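Local coordinates for protein Asp/Glu-specific dipeptidyl-peptidase (Flavobacterium psychrophilum, PDB 5JXF) that cleaves dipeptides from the N-terminus of oligopeptides as a serine peptidase, with strict specificity for aspartate or glutamate at the P1 position, at residues 141-146 and 200-205; 39-44 and 574-579; 58-63 and 668-673; 52-57 and 587-592. One frame throughout, in Å; residues are numbered along the deposited sequence.

Contact 1. Residues 141-146 and 200-205; sequences IVSIND and LFVTEV
Residues 141-146 and 200-205 pair as antiparallel strands, their short axes 174° apart and 4.6 Å from each other at closest approach. The ladder is regular at one end, where Asn145 and Leu200 exchange two backbone bonds, Leu200 N reaching Asn145 O at 2.7 Å. Ile144 and Phe201 follow as a non-hydrogen-bonded pair, and Val202 N then meets Ser143 O at 3.2 Å. Beyond this point the register slips by one residue: Val142 N donates to Val202 O at 2.9 Å, while Ser143 N makes a weak bond to the same oxygen. This is a classic beta bulge, set in the antiparallel sheet of the N-terminal half of the chymotrypsin-like S46 catalytic domain. The near-helical psi of Val142 (-47°) turns its side chain toward the partner strand, so its CG2 presses on Glu204 CG at 3.6 Å; the Glu204 carboxylate itself is held by Trp184. On one face of the sheet, Ile144 lies alongside Phe201 and points the same way, CG1 to CE2 being 3.6 Å. Ile141 joins them from the other side of the bulge: its bent chain (chi2 -51°) brings CD1 within 3.7 Å of Thr203 CG2, and the same methyl touches Phe201 CD2. On the opposite face, Ser143 OG rests against Val202 CG2 at 3.5 Å.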
loop_
_atom_site.group_PDB
_atom_site.type_symbol
_atom_site.label_atom_id
_atom_site.label_comp_id
_atom_site.label_asym_id
_atom_site.label_seq_id
_atom_site.Cartn_x
_atom_site.Cartn_y
_atom_site.Cartn_z
ATOM N N ILE A 141 24.834 20.310 26.233
ATOM C CA ILE A 141 25.583 21.430 25.671
ATOM C C ILE A 141 25.597 22.652 26.609
ATOM O O ILE A 141 24.540 23.204 26.960
ATOM C CB ILE A 141 25.029 21.883 24.317
ATOM C CG1 ILE A 141 25.038 20.724 23.309
ATOM C CG2 ILE A 141 25.884 23.053 23.783
ATOM C CD1 ILE A 141 26.383 20.026 23.212
ATOM N N VAL A 142 26.795 23.056 27.026
ATOM C CA VAL A 142 26.950 24.239 27.889
ATOM C C VAL A 142 26.961 25.495 27.037
ATOM O O VAL A 142 26.249 26.449 27.314
ATOM C CB VAL A 142 28.255 24.156 28.739
ATOM C CG1 VAL A 142 28.433 25.418 29.633
ATOM C CG2 VAL A 142 28.207 22.886 29.620
ATOM N N SER A 143 27.742 25.482 25.963
ATOM C CA SER A 143 27.913 26.678 25.151
ATOM C C SER A 143 28.426 26.331 23.762
ATOM O O SER A 143 29.044 25.292 23.568
ATOM C CB SER A 143 28.885 27.656 25.834
ATOM O OG SER A 143 30.220 27.189 25.738
ATOM N N ILE A 144 28.164 27.225 22.814
ATOM C CA ILE A 144 28.490 27.048 21.403
ATOM C C ILE A 144 29.418 28.179 20.952
ATOM O O ILE A 144 29.015 29.342 20.911
ATOM C CB ILE A 144 27.212 27.031 20.555
ATOM C CG1 ILE A 144 26.327 25.847 20.965
ATOM C CG2 ILE A 144 27.526 26.944 19.068
ATOM C CD1 ILE A 144 24.945 25.866 20.345
ATOM N N ASN A 145 30.658 27.838 20.617
ATOM C CA ASN A 145 31.696 28.852 20.437
ATOM C C ASN A 145 32.453 28.761 19.115
ATOM O O ASN A 145 33.158 27.792 18.844
ATOM C CB ASN A 145 32.674 28.764 21.603
ATOM C CG ASN A 145 31.966 28.728 22.941
ATOM O OD1 ASN A 145 31.549 27.670 23.415
ATOM N ND2 ASN A 145 31.803 29.890 23.544
ATOM N N ASP A 146 32.301 29.783 18.287
ATOM C CA ASP A 146 33.009 29.818 17.018
ATOM C C ASP A 146 34.517 29.938 17.239
ATOM O O ASP A 146 34.981 30.811 17.976
ATOM C CB ASP A 146 32.514 30.976 16.159
ATOM C CG ASP A 146 33.018 30.900 14.726
ATOM O OD1 ASP A 146 34.131 30.372 14.499
ATOM O OD2 ASP A 146 32.296 31.373 13.824
ATOM N N LEU A 200 33.462 25.158 18.498
ATOM C CA LEU A 200 33.727 24.367 19.695
ATOM C C LEU A 200 32.548 24.351 20.642
ATOM O O LEU A 200 31.969 25.387 20.964
ATOM C CB LEU A 200 34.966 24.897 20.441
ATOM C CG LEU A 200 35.328 24.218 21.775
ATOM C CD1 LEU A 200 36.834 24.292 22.013
ATOM C CD2 LEU A 200 34.588 24.808 22.971
ATOM N N PHE A 201 32.250 23.154 21.131
ATOM C CA PHE A 201 31.172 22.922 22.068
ATOM C C PHE A 201 31.745 22.536 23.418
ATOM O O PHE A 201 32.442 21.526 23.547
ATOM C CB PHE A 201 30.233 21.813 21.555
ATOM C CG PHE A 201 29.448 22.198 20.335
ATOM C CD1 PHE A 201 30.066 22.289 19.095
ATOM C CD2 PHE A 201 28.085 22.441 20.421
ATOM C CE1 PHE A 201 29.342 22.634 17.959
ATOM C CE2 PHE A 201 27.356 22.792 19.297
ATOM C CZ PHE A 201 27.983 22.885 18.061
ATOM N N VAL A 202 31.466 23.363 24.416
ATOM C CA VAL A 202 31.709 22.996 25.793
ATOM C C VAL A 202 30.543 22.123 26.226
ATOM O O VAL A 202 29.385 22.465 25.989
ATOM C CB VAL A 202 31.805 24.215 26.727
ATOM C CG1 VAL A 202 31.969 23.740 28.156
ATOM C CG2 VAL A 202 32.960 25.131 26.316
ATOM N N THR A 203 30.848 21.004 26.866
ATOM C CA THR A 203 29.829 20.022 27.163
ATOM C C THR A 203 30.051 19.376 28.502
ATOM O O THR A 203 31.171 19.418 29.069
ATOM C CB THR A 203 29.795 18.889 26.105
ATOM O OG1 THR A 203 30.951 18.056 26.274
ATOM C CG2 THR A 203 29.769 19.456 24.681
ATOM N N GLU A 204 28.974 18.796 29.010
ATOM C CA GLU A 204 29.007 17.946 30.191
ATOM C C GLU A 204 28.561 16.539 29.794
ATOM O O GLU A 204 27.432 16.337 29.351
ATOM C CB GLU A 204 28.108 18.497 31.303
ATOM C CG GLU A 204 28.433 19.921 31.727
ATOM C CD GLU A 204 27.683 20.338 32.995
ATOM O OE1 GLU A 204 26.668 19.672 33.342
ATOM O OE2 GLU A 204 28.115 21.330 33.639
ATOM N N VAL A 205 29.452 15.571 29.970
ATOM C CA VAL A 205 29.159 14.197 29.594
ATOM C C VAL A 205 28.797 13.350 30.788
ATOM O O VAL A 205 29.659 12.994 31.589
ATOM C CB VAL A 205 30.353 13.564 28.884
ATOM C CG1 VAL A 205 29.967 12.183 28.322
ATOM C CG2 VAL A 205 30.832 14.485 27.781
#

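Contact 2. Residues 39-44 and 574-579; sequences GMWIPS and NSRIFP
An edge-to-face aromatic pair, Phe578 presenting its edge to the face of Trp41, joins the N-terminal loop 39-44 to the connection between helix 547-571 and strand 586-591. It lies near the P1 site: the side chain of Met40 is about 7 Å from that of Arg680, which probably recognises the acidic P1 residue. The Phe578 and Trp41 ring planes are 63° apart, and Phe578 CB sits above the indole six-membered ring, 3.8 Å from its centroid. A chi1 of 58° swings the Phe578 ring beneath Gly39, whose CA stands 3.5 Å from the ring centroid in a CH-pi contact. Met40 N comes over the same ring, 3.5 Å from Phe578 CD2. Replacing Phe578 with an alanine would probably open a gap under Gly39 CA and take the aromatic edge from Trp41, leaving only the CB contact. Arg576 bends at chi3 to offer a guanidinium face to Trp41 CZ2, which is 3.7 Å from NH2; its charge is met by Glu53, and Gln36 O and Gly38 O accept from NH1. Farther along, Ile42 CD1 abuts Pro579 CG at 4.0 Å.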
loop_
_atom_site.group_PDB
_atom_site.type_symbol
_atom_site.label_atom_id
_atom_site.label_comp_id
_atom_site.label_asym_id
_atom_site.label_seq_id
_atom_site.Cartn_x
_atom_site.Cartn_y
_atom_site.Cartn_z
ATOM N N GLY A 39 15.681 23.059 6.522
ATOM C CA GLY A 39 16.773 23.670 7.268
ATOM C C GLY A 39 17.027 23.145 8.671
ATOM O O GLY A 39 16.095 22.745 9.363
ATOM N N MET A 40 18.298 23.147 9.084
ATOM C CA MET A 40 18.688 22.709 10.418
ATOM C C MET A 40 19.655 23.741 10.999
ATOM O O MET A 40 20.822 23.795 10.616
ATOM C CB MET A 40 19.335 21.318 10.388
ATOM C CG MET A 40 18.558 20.257 9.606
ATOM S SD MET A 40 19.499 18.754 9.238
ATOM C CE MET A 40 18.162 17.621 8.780
ATOM N N TRP A 41 19.164 24.539 11.939
ATOM C CA TRP A 41 19.839 25.777 12.331
ATOM C C TRP A 41 20.615 25.671 13.639
ATOM O O TRP A 41 20.186 25.027 14.587
ATOM C CB TRP A 41 18.803 26.906 12.420
ATOM C CG TRP A 41 17.977 26.964 11.170
ATOM C CD1 TRP A 41 16.738 26.416 10.977
ATOM C CD2 TRP A 41 18.351 27.557 9.926
ATOM N NE1 TRP A 41 16.312 26.649 9.692
ATOM C CE2 TRP A 41 17.285 27.347 9.025
ATOM C CE3 TRP A 41 19.483 28.255 9.483
ATOM C CZ2 TRP A 41 17.319 27.809 7.708
ATOM C CZ3 TRP A 41 19.513 28.715 8.185
ATOM C CH2 TRP A 41 18.441 28.492 7.309
ATOM N N ILE A 42 21.773 26.312 13.666
ATOM C CA ILE A 42 22.564 26.416 14.878
ATOM C C ILE A 42 21.808 27.277 15.864
ATOM O O ILE A 42 21.497 28.424 15.565
ATOM C CB ILE A 42 23.951 27.012 14.586
ATOM C CG1 ILE A 42 24.642 26.167 13.524
ATOM C CG2 ILE A 42 24.775 27.066 15.861
ATOM C CD1 ILE A 42 25.947 26.726 13.053
ATOM N N PRO A 43 21.505 26.724 17.045
ATOM C CA PRO A 43 20.514 27.327 17.934
ATOM C C PRO A 43 20.932 28.693 18.479
ATOM O O PRO A 43 20.080 29.444 18.948
ATOM C CB PRO A 43 20.396 26.306 19.071
ATOM C CG PRO A 43 20.971 25.051 18.530
ATOM C CD PRO A 43 22.047 25.476 17.599
ATOM N N SER A 44 22.218 29.013 18.418
ATOM C CA SER A 44 22.683 30.318 18.884
ATOM C C SER A 44 22.544 31.384 17.792
ATOM O O SER A 44 22.853 32.553 18.014
ATOM C CB SER A 44 24.143 30.226 19.355
ATOM O OG SER A 44 24.972 29.699 18.329
ATOM N N ASN A 574 21.460 35.557 0.685
ATOM C CA ASN A 574 20.194 35.565 1.406
ATOM C C ASN A 574 19.248 34.494 0.874
ATOM O O ASN A 574 18.115 34.782 0.508
ATOM C CB ASN A 574 19.538 36.945 1.317
ATOM N N SER A 575 19.718 33.253 0.843
ATOM C CA SER A 575 18.936 32.167 0.254
ATOM C C SER A 575 18.674 31.032 1.247
ATOM O O SER A 575 18.520 29.874 0.854
ATOM C CB SER A 575 19.645 31.630 -0.990
ATOM O OG SER A 575 20.995 31.310 -0.705
ATOM N N ARG A 576 18.625 31.384 2.529
ATOM C CA ARG A 576 18.372 30.435 3.615
ATOM C C ARG A 576 19.355 29.263 3.619
ATOM O O ARG A 576 18.950 28.112 3.761
ATOM C CB ARG A 576 16.935 29.901 3.546
ATOM C CG ARG A 576 15.871 30.973 3.430
ATOM C CD ARG A 576 14.482 30.369 3.563
ATOM N NE ARG A 576 14.222 29.886 4.916
ATOM C CZ ARG A 576 14.132 28.603 5.253
ATOM N NH1 ARG A 576 14.281 27.651 4.335
ATOM N NH2 ARG A 576 13.890 28.272 6.513
ATOM N N ILE A 577 20.645 29.550 3.474
ATOM C CA ILE A 577 21.627 28.475 3.473
ATOM C C ILE A 577 21.977 28.076 4.900
ATOM O O ILE A 577 22.349 28.907 5.724
ATOM C CB ILE A 577 22.896 28.860 2.686
ATOM C CG1 ILE A 577 22.657 28.608 1.195
ATOM C CG2 ILE A 577 24.084 28.032 3.138
ATOM C CD1 ILE A 577 23.760 29.085 0.299
ATOM N N PHE A 578 21.811 26.790 5.180
ATOM C CA PHE A 578 22.105 26.229 6.486
ATOM C C PHE A 578 23.241 25.234 6.348
ATOM O O PHE A 578 23.390 24.619 5.305
ATOM C CB PHE A 578 20.864 25.555 7.082
ATOM C CG PHE A 578 20.288 24.462 6.224
ATOM C CD1 PHE A 578 19.414 24.761 5.189
ATOM C CD2 PHE A 578 20.586 23.128 6.479
ATOM C CE1 PHE A 578 18.859 23.748 4.407
ATOM C CE2 PHE A 578 20.032 22.102 5.700
ATOM C CZ PHE A 578 19.170 22.418 4.663
ATOM N N PRO A 579 24.054 25.081 7.401
ATOM C CA PRO A 579 25.155 24.117 7.369
ATOM C C PRO A 579 24.639 22.688 7.346
ATOM O O PRO A 579 23.611 22.407 7.965
ATOM C CB PRO A 579 25.908 24.406 8.673
ATOM C CG PRO A 579 24.894 24.990 9.559
ATOM C CD PRO A 579 24.015 25.819 8.671
#

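Contact 3. Residues 58-63 and 668-673; sequences GMKISA and DAQGNL
Ala669 meets the 58-63 loop with its carbonyl oxygen and its methyl group. Ala669 O accepts Lys60 N at 3.1 Å in a fairly straight bond, 160° at the hydrogen, with the donor standing above the carbonyl plane rather than on a lone pair. Ile61 N adds a weak bond to the same oxygen at 3.3 Å, so two successive amides converge on one acceptor. Ala669 CB, meanwhile, lies 3.2 Å from Gly58 O, and Lys60 passes its CG over that methyl before its chain bends at chi2 and leads off. Ile61 lays its branches against the turn's carbonyl oxygens. A chi1 of 58° folds CG1 back to 3.6 Å from Ala669 O, while CG2 rests 3.7 Å from Gln670 O. Behind this first shell, Ala669 is presented by a type I beta turn from Asp668 to Gly671 that connects strands 665-667 and 673-680. The Asp668 carboxylate braces it from within: OD1 takes Asn672 N at 2.8 Å from above the carboxylate plane, and OD2 uses its syn lone pair for Asn672 ND2 at 3.1 Å. On the other side, Gly58 ends helix 49-57 in a Schellman motif, and Lys55 NZ on that helix hydrogen-bonds Ile61 O, which probably helps hold the loop back against the helix. Since the hydrogen bonds across the contact are made by main-chain atoms, the join probably depends more on the course of the two backbones than on paired side-chain charges.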
loop_
_atom_site.group_PDB
_atom_site.type_symbol
_atom_site.label_atom_id
_atom_site.label_comp_id
_atom_site.label_asym_id
_atom_site.label_seq_id
_atom_site.Cartn_x
_atom_site.Cartn_y
_atom_site.Cartn_z
ATOM N N GLY A 58 3.813 31.072 14.382
ATOM C CA GLY A 58 3.047 31.060 15.618
ATOM C C GLY A 58 3.827 30.874 16.910
ATOM O O GLY A 58 3.237 30.743 17.982
ATOM N N MET A 59 5.149 30.849 16.827
ATOM C CA MET A 59 5.955 30.688 18.023
ATOM C C MET A 59 5.732 31.915 18.913
ATOM O O MET A 59 5.688 33.055 18.434
ATOM C CB MET A 59 7.446 30.506 17.674
ATOM C CG MET A 59 8.329 30.156 18.882
ATOM S SD MET A 59 10.068 29.904 18.449
ATOM C CE MET A 59 10.505 31.590 18.041
ATOM N N LYS A 60 5.574 31.665 20.207
ATOM C CA LYS A 60 5.281 32.714 21.167
ATOM C C LYS A 60 6.528 33.036 21.984
ATOM O O LYS A 60 6.741 34.187 22.347
ATOM C CB LYS A 60 4.121 32.300 22.073
ATOM C CG LYS A 60 2.775 32.163 21.312
ATOM C CD LYS A 60 2.487 33.422 20.513
ATOM C CE LYS A 60 1.141 33.344 19.786
ATOM N NZ LYS A 60 1.054 34.357 18.696
ATOM N N ILE A 61 7.352 32.026 22.248
ATOM C CA ILE A 61 8.643 32.234 22.912
ATOM C C ILE A 61 9.673 32.830 21.967
ATOM O O ILE A 61 9.406 33.040 20.780
ATOM C CB ILE A 61 9.238 30.933 23.486
ATOM C CG1 ILE A 61 9.419 29.894 22.377
ATOM C CG2 ILE A 61 8.412 30.409 24.658
ATOM C CD1 ILE A 61 10.220 28.678 22.804
ATOM N N SER A 62 10.868 33.074 22.496
ATOM C CA SER A 62 11.889 33.810 21.754
ATOM C C SER A 62 13.194 33.036 21.609
ATOM O O SER A 62 13.382 31.999 22.245
ATOM C CB SER A 62 12.170 35.151 22.437
ATOM O OG SER A 62 11.127 36.062 22.168
ATOM N N ALA A 63 14.082 33.554 20.768
ATOM C CA ALA A 63 15.410 32.973 20.584
ATOM C C ALA A 63 16.131 32.757 21.926
ATOM O O ALA A 63 16.708 31.694 22.166
ATOM C CB ALA A 63 16.235 33.851 19.673
ATOM N N ASP A 668 5.748 22.862 21.221
ATOM C CA ASP A 668 4.739 23.763 20.670
ATOM C C ASP A 668 5.216 25.216 20.760
ATOM O O ASP A 668 6.399 25.491 21.073
ATOM C CB ASP A 668 3.400 23.572 21.420
ATOM C CG ASP A 668 3.480 23.991 22.929
ATOM O OD1 ASP A 668 4.475 24.609 23.347
ATOM O OD2 ASP A 668 2.548 23.696 23.707
ATOM N N ALA A 669 4.285 26.140 20.539
ATOM C CA ALA A 669 4.590 27.568 20.520
ATOM C C ALA A 669 5.128 28.097 21.850
ATOM O O ALA A 669 5.908 29.058 21.857
ATOM C CB ALA A 669 3.353 28.363 20.115
ATOM N N GLN A 670 4.707 27.495 22.960
ATOM C CA GLN A 670 5.144 27.949 24.285
ATOM C C GLN A 670 6.321 27.147 24.825
ATOM O O GLN A 670 6.773 27.393 25.939
ATOM C CB GLN A 670 3.995 27.881 25.299
ATOM C CG GLN A 670 2.839 28.831 25.024
ATOM C CD GLN A 670 1.805 28.236 24.071
ATOM O OE1 GLN A 670 1.937 27.089 23.618
ATOM N NE2 GLN A 670 0.762 29.011 23.770
ATOM N N GLY A 671 6.818 26.183 24.055
ATOM C CA GLY A 671 7.954 25.399 24.512
ATOM C C GLY A 671 7.604 24.157 25.315
ATOM O O GLY A 671 8.472 23.558 25.961
ATOM N N ASN A 672 6.331 23.764 25.258
ATOM C CA ASN A 672 5.853 22.513 25.836
ATOM C C ASN A 672 6.036 21.326 24.911
ATOM O O ASN A 672 5.817 21.433 23.702
ATOM C CB ASN A 672 4.365 22.635 26.202
ATOM C CG ASN A 672 4.077 23.873 27.027
ATOM O OD1 ASN A 672 4.447 23.950 28.199
ATOM N ND2 ASN A 672 3.436 24.859 26.414
ATOM N N LEU A 673 6.412 20.190 25.488
ATOM C CA LEU A 673 6.571 18.961 24.730
ATOM C C LEU A 673 5.229 18.443 24.221
ATOM O O LEU A 673 4.346 18.157 25.021
ATOM C CB LEU A 673 7.225 17.877 25.576
ATOM C CG LEU A 673 7.645 16.662 24.742
ATOM C CD1 LEU A 673 8.698 17.100 23.745
ATOM C CD2 LEU A 673 8.142 15.507 25.609
#

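Contact 4. Residues 52-57 and 587-592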
loop_
_atom_site.group_PDB
_atom_site.type_symbol
_atom_site.label_atom_id
_atom_site.label_comp_id
_atom_site.label_asym_id
_atom_site.label_seq_id
_atom_site.Cartn_x
_atom_site.Cartn_y
_atom_site.Cartn_z
ATOM N N THR A 52 11.974 35.463 12.992
ATOM C CA THR A 52 10.875 36.003 12.193
ATOM C C THR A 52 10.035 34.870 11.609
ATOM O O THR A 52 8.815 34.858 11.781
ATOM C CB THR A 52 11.379 36.909 11.055
ATOM O OG1 THR A 52 12.029 38.051 11.616
ATOM C CG2 THR A 52 10.226 37.393 10.200
ATOM N N GLU A 53 10.684 33.905 10.958
ATOM C CA GLU A 53 9.963 32.772 10.380
ATOM C C GLU A 53 9.175 31.972 11.419
ATOM O O GLU A 53 8.047 31.538 11.155
ATOM C CB GLU A 53 10.923 31.833 9.650
ATOM C CG GLU A 53 11.472 32.372 8.339
ATOM C CD GLU A 53 12.275 31.330 7.572
ATOM O OE1 GLU A 53 12.367 30.176 8.044
ATOM O OE2 GLU A 53 12.804 31.658 6.488
ATOM N N MET A 54 9.750 31.782 12.602
ATOM C CA MET A 54 9.082 30.983 13.620
ATOM C C MET A 54 7.848 31.707 14.190
ATOM O O MET A 54 6.771 31.095 14.313
ATOM C CB MET A 54 10.060 30.602 14.735
ATOM C CG MET A 54 11.324 29.892 14.250
ATOM S SD MET A 54 12.519 29.508 15.559
ATOM C CE MET A 54 14.037 29.588 14.663
ATOM N N LYS A 55 7.993 32.996 14.500
ATOM C CA LYS A 55 6.905 33.798 15.068
ATOM C C LYS A 55 5.735 33.937 14.098
ATOM O O LYS A 55 4.553 33.901 14.470
ATOM C CB LYS A 55 7.430 35.184 15.470
ATOM C CG LYS A 55 8.310 35.147 16.692
ATOM C CD LYS A 55 8.705 36.516 17.165
ATOM C CE LYS A 55 9.597 36.394 18.390
ATOM N NZ LYS A 55 8.947 35.564 19.449
ATOM N N ASN A 56 6.108 34.145 12.848
ATOM C CA ASN A 56 5.229 34.056 11.692
ATOM C C ASN A 56 4.462 32.726 11.622
ATOM O O ASN A 56 3.287 32.718 11.246
ATOM C CB ASN A 56 6.111 34.323 10.476
ATOM C CG ASN A 56 6.053 35.768 10.025
ATOM O OD1 ASN A 56 6.877 36.210 9.189
ATOM N ND2 ASN A 56 4.901 36.412 10.334
ATOM N N LEU A 57 5.101 31.619 12.011
ATOM C CA LEU A 57 4.401 30.327 12.129
ATOM C C LEU A 57 3.574 30.191 13.413
ATOM O O LEU A 57 2.748 29.279 13.530
ATOM C CB LEU A 57 5.397 29.173 12.062
ATOM C CG LEU A 57 5.986 28.932 10.674
ATOM C CD1 LEU A 57 7.161 27.991 10.749
ATOM C CD2 LEU A 57 4.900 28.373 9.743
ATOM N N VAL A 587 18.277 23.286 15.565
ATOM C CA VAL A 587 16.865 23.504 15.692
ATOM C C VAL A 587 16.260 23.492 14.289
ATOM O O VAL A 587 16.872 23.986 13.346
ATOM C CB VAL A 587 16.580 24.834 16.401
ATOM C CG1 VAL A 587 15.096 25.168 16.352
ATOM C CG2 VAL A 587 17.074 24.761 17.832
ATOM N N THR A 588 15.073 22.907 14.165
ATOM C CA THR A 588 14.268 23.033 12.956
ATOM C C THR A 588 12.817 23.232 13.400
ATOM O O THR A 588 12.433 22.806 14.490
ATOM C CB THR A 588 14.411 21.790 12.041
ATOM O OG1 THR A 588 13.615 21.951 10.856
ATOM C CG2 THR A 588 13.983 20.526 12.760
ATOM N N TYR A 589 12.021 23.898 12.571
ATOM C CA TYR A 589 10.641 24.196 12.926
ATOM C C TYR A 589 9.723 24.044 11.726
ATOM O O TYR A 589 10.180 23.948 10.589
ATOM C CB TYR A 589 10.511 25.612 13.461
ATOM C CG TYR A 589 11.262 26.592 12.607
ATOM C CD1 TYR A 589 12.594 26.876 12.880
ATOM C CD2 TYR A 589 10.663 27.220 11.520
ATOM C CE1 TYR A 589 13.309 27.735 12.099
ATOM C CE2 TYR A 589 11.387 28.109 10.728
ATOM C CZ TYR A 589 12.714 28.361 11.046
ATOM O OH TYR A 589 13.490 29.223 10.324
ATOM N N GLY A 590 8.426 24.080 11.980
ATOM C CA GLY A 590 7.460 24.022 10.905
ATOM C C GLY A 590 6.087 23.890 11.505
ATOM O O GLY A 590 5.792 24.533 12.513
ATOM N N LYS A 591 5.259 23.036 10.909
ATOM C CA LYS A 591 3.909 22.870 11.404
ATOM C C LYS A 591 3.371 21.465 11.159
ATOM O O LYS A 591 3.825 20.760 10.264
ATOM C CB LYS A 591 2.993 23.914 10.755
ATOM C CG LYS A 591 2.920 23.766 9.248
ATOM C CD LYS A 591 2.520 25.057 8.566
ATOM C CE LYS A 591 1.081 25.418 8.844
ATOM N NZ LYS A 591 0.766 26.799 8.402
ATOM N N VAL A 592 2.410 21.069 11.987
ATOM C CA VAL A 592 1.670 19.845 11.786
ATOM C C VAL A 592 0.927 19.946 10.432
ATOM O O VAL A 592 0.071 20.809 10.241
ATOM C CB VAL A 592 0.685 19.595 12.955
ATOM C CG1 VAL A 592 -0.107 18.335 12.721
ATOM C CG2 VAL A 592 1.431 19.520 14.298
#
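Met54 and Tyr589 form a Met-aromatic contact where helix 49-57 lies on strand 586-591, an outermost strand of the eight-stranded antiparallel sheet in the C-terminal half of the catalytic domain. Helix and strand run in broadly the same direction, crossing at 30° with their short axes 8.9 Å apart at closest approach. Tyr589 spans that distance: a chi1 of 45° tucks CG in over the main chain, and the ring projects from the strand to the helix. Met54, with chi1 at -55° and its chain extended beyond CG, lies across one face of the ring. Met54 CG is over the centre at 3.5 Å from the centroid, SD approaches obliquely at 4.3 Å, and Met54 CE packs closely on Tyr589 CE1. At the far end, Tyr589 OH donates to Glu53 OE1 at 2.7 Å, reaching it from above the carboxylate plane, while that oxygen lies near the plane of the ring. Asn50 ND2 also bonds the hydroxyl, and the second carboxylate oxygen of Glu53 is engaged by Arg576, which is likely to keep the group charged. A phenylalanine in place of Tyr589 would probably keep the methionine packing but take from Glu53 OE1 and Asn50 ND2 the hydroxyl they share. Leu57 CD1 meets the ring edge, 3.7 Å from Tyr589 CD2, and the other methyl, Leu57 CD2, touches Lys591 CD at 4.2 Å.

In the fold
Contacts 2, 4 and 3 follow one another along the N-terminal passage 39-63, and their partners, 574-579, 587-592 and 668-673, come in the same order far later in the chain; both strands of contact 1 fall in between. The passage thus runs along parts that lead into or belong to the eight-stranded sheet. The centres of contacts 3 and 4, joined through helix 49-57, are about 9 Å apart; those of contacts 2 and 4, linked by the Arg576-Glu53 salt bridge, about 13 Å. Contact 1 belongs to the other sheet, its centre about 19 Å from that of contact 2, which it touches where Ile144 packs on Pro43. The N-terminal passage thus touches both sheets and probably helps to hold them together.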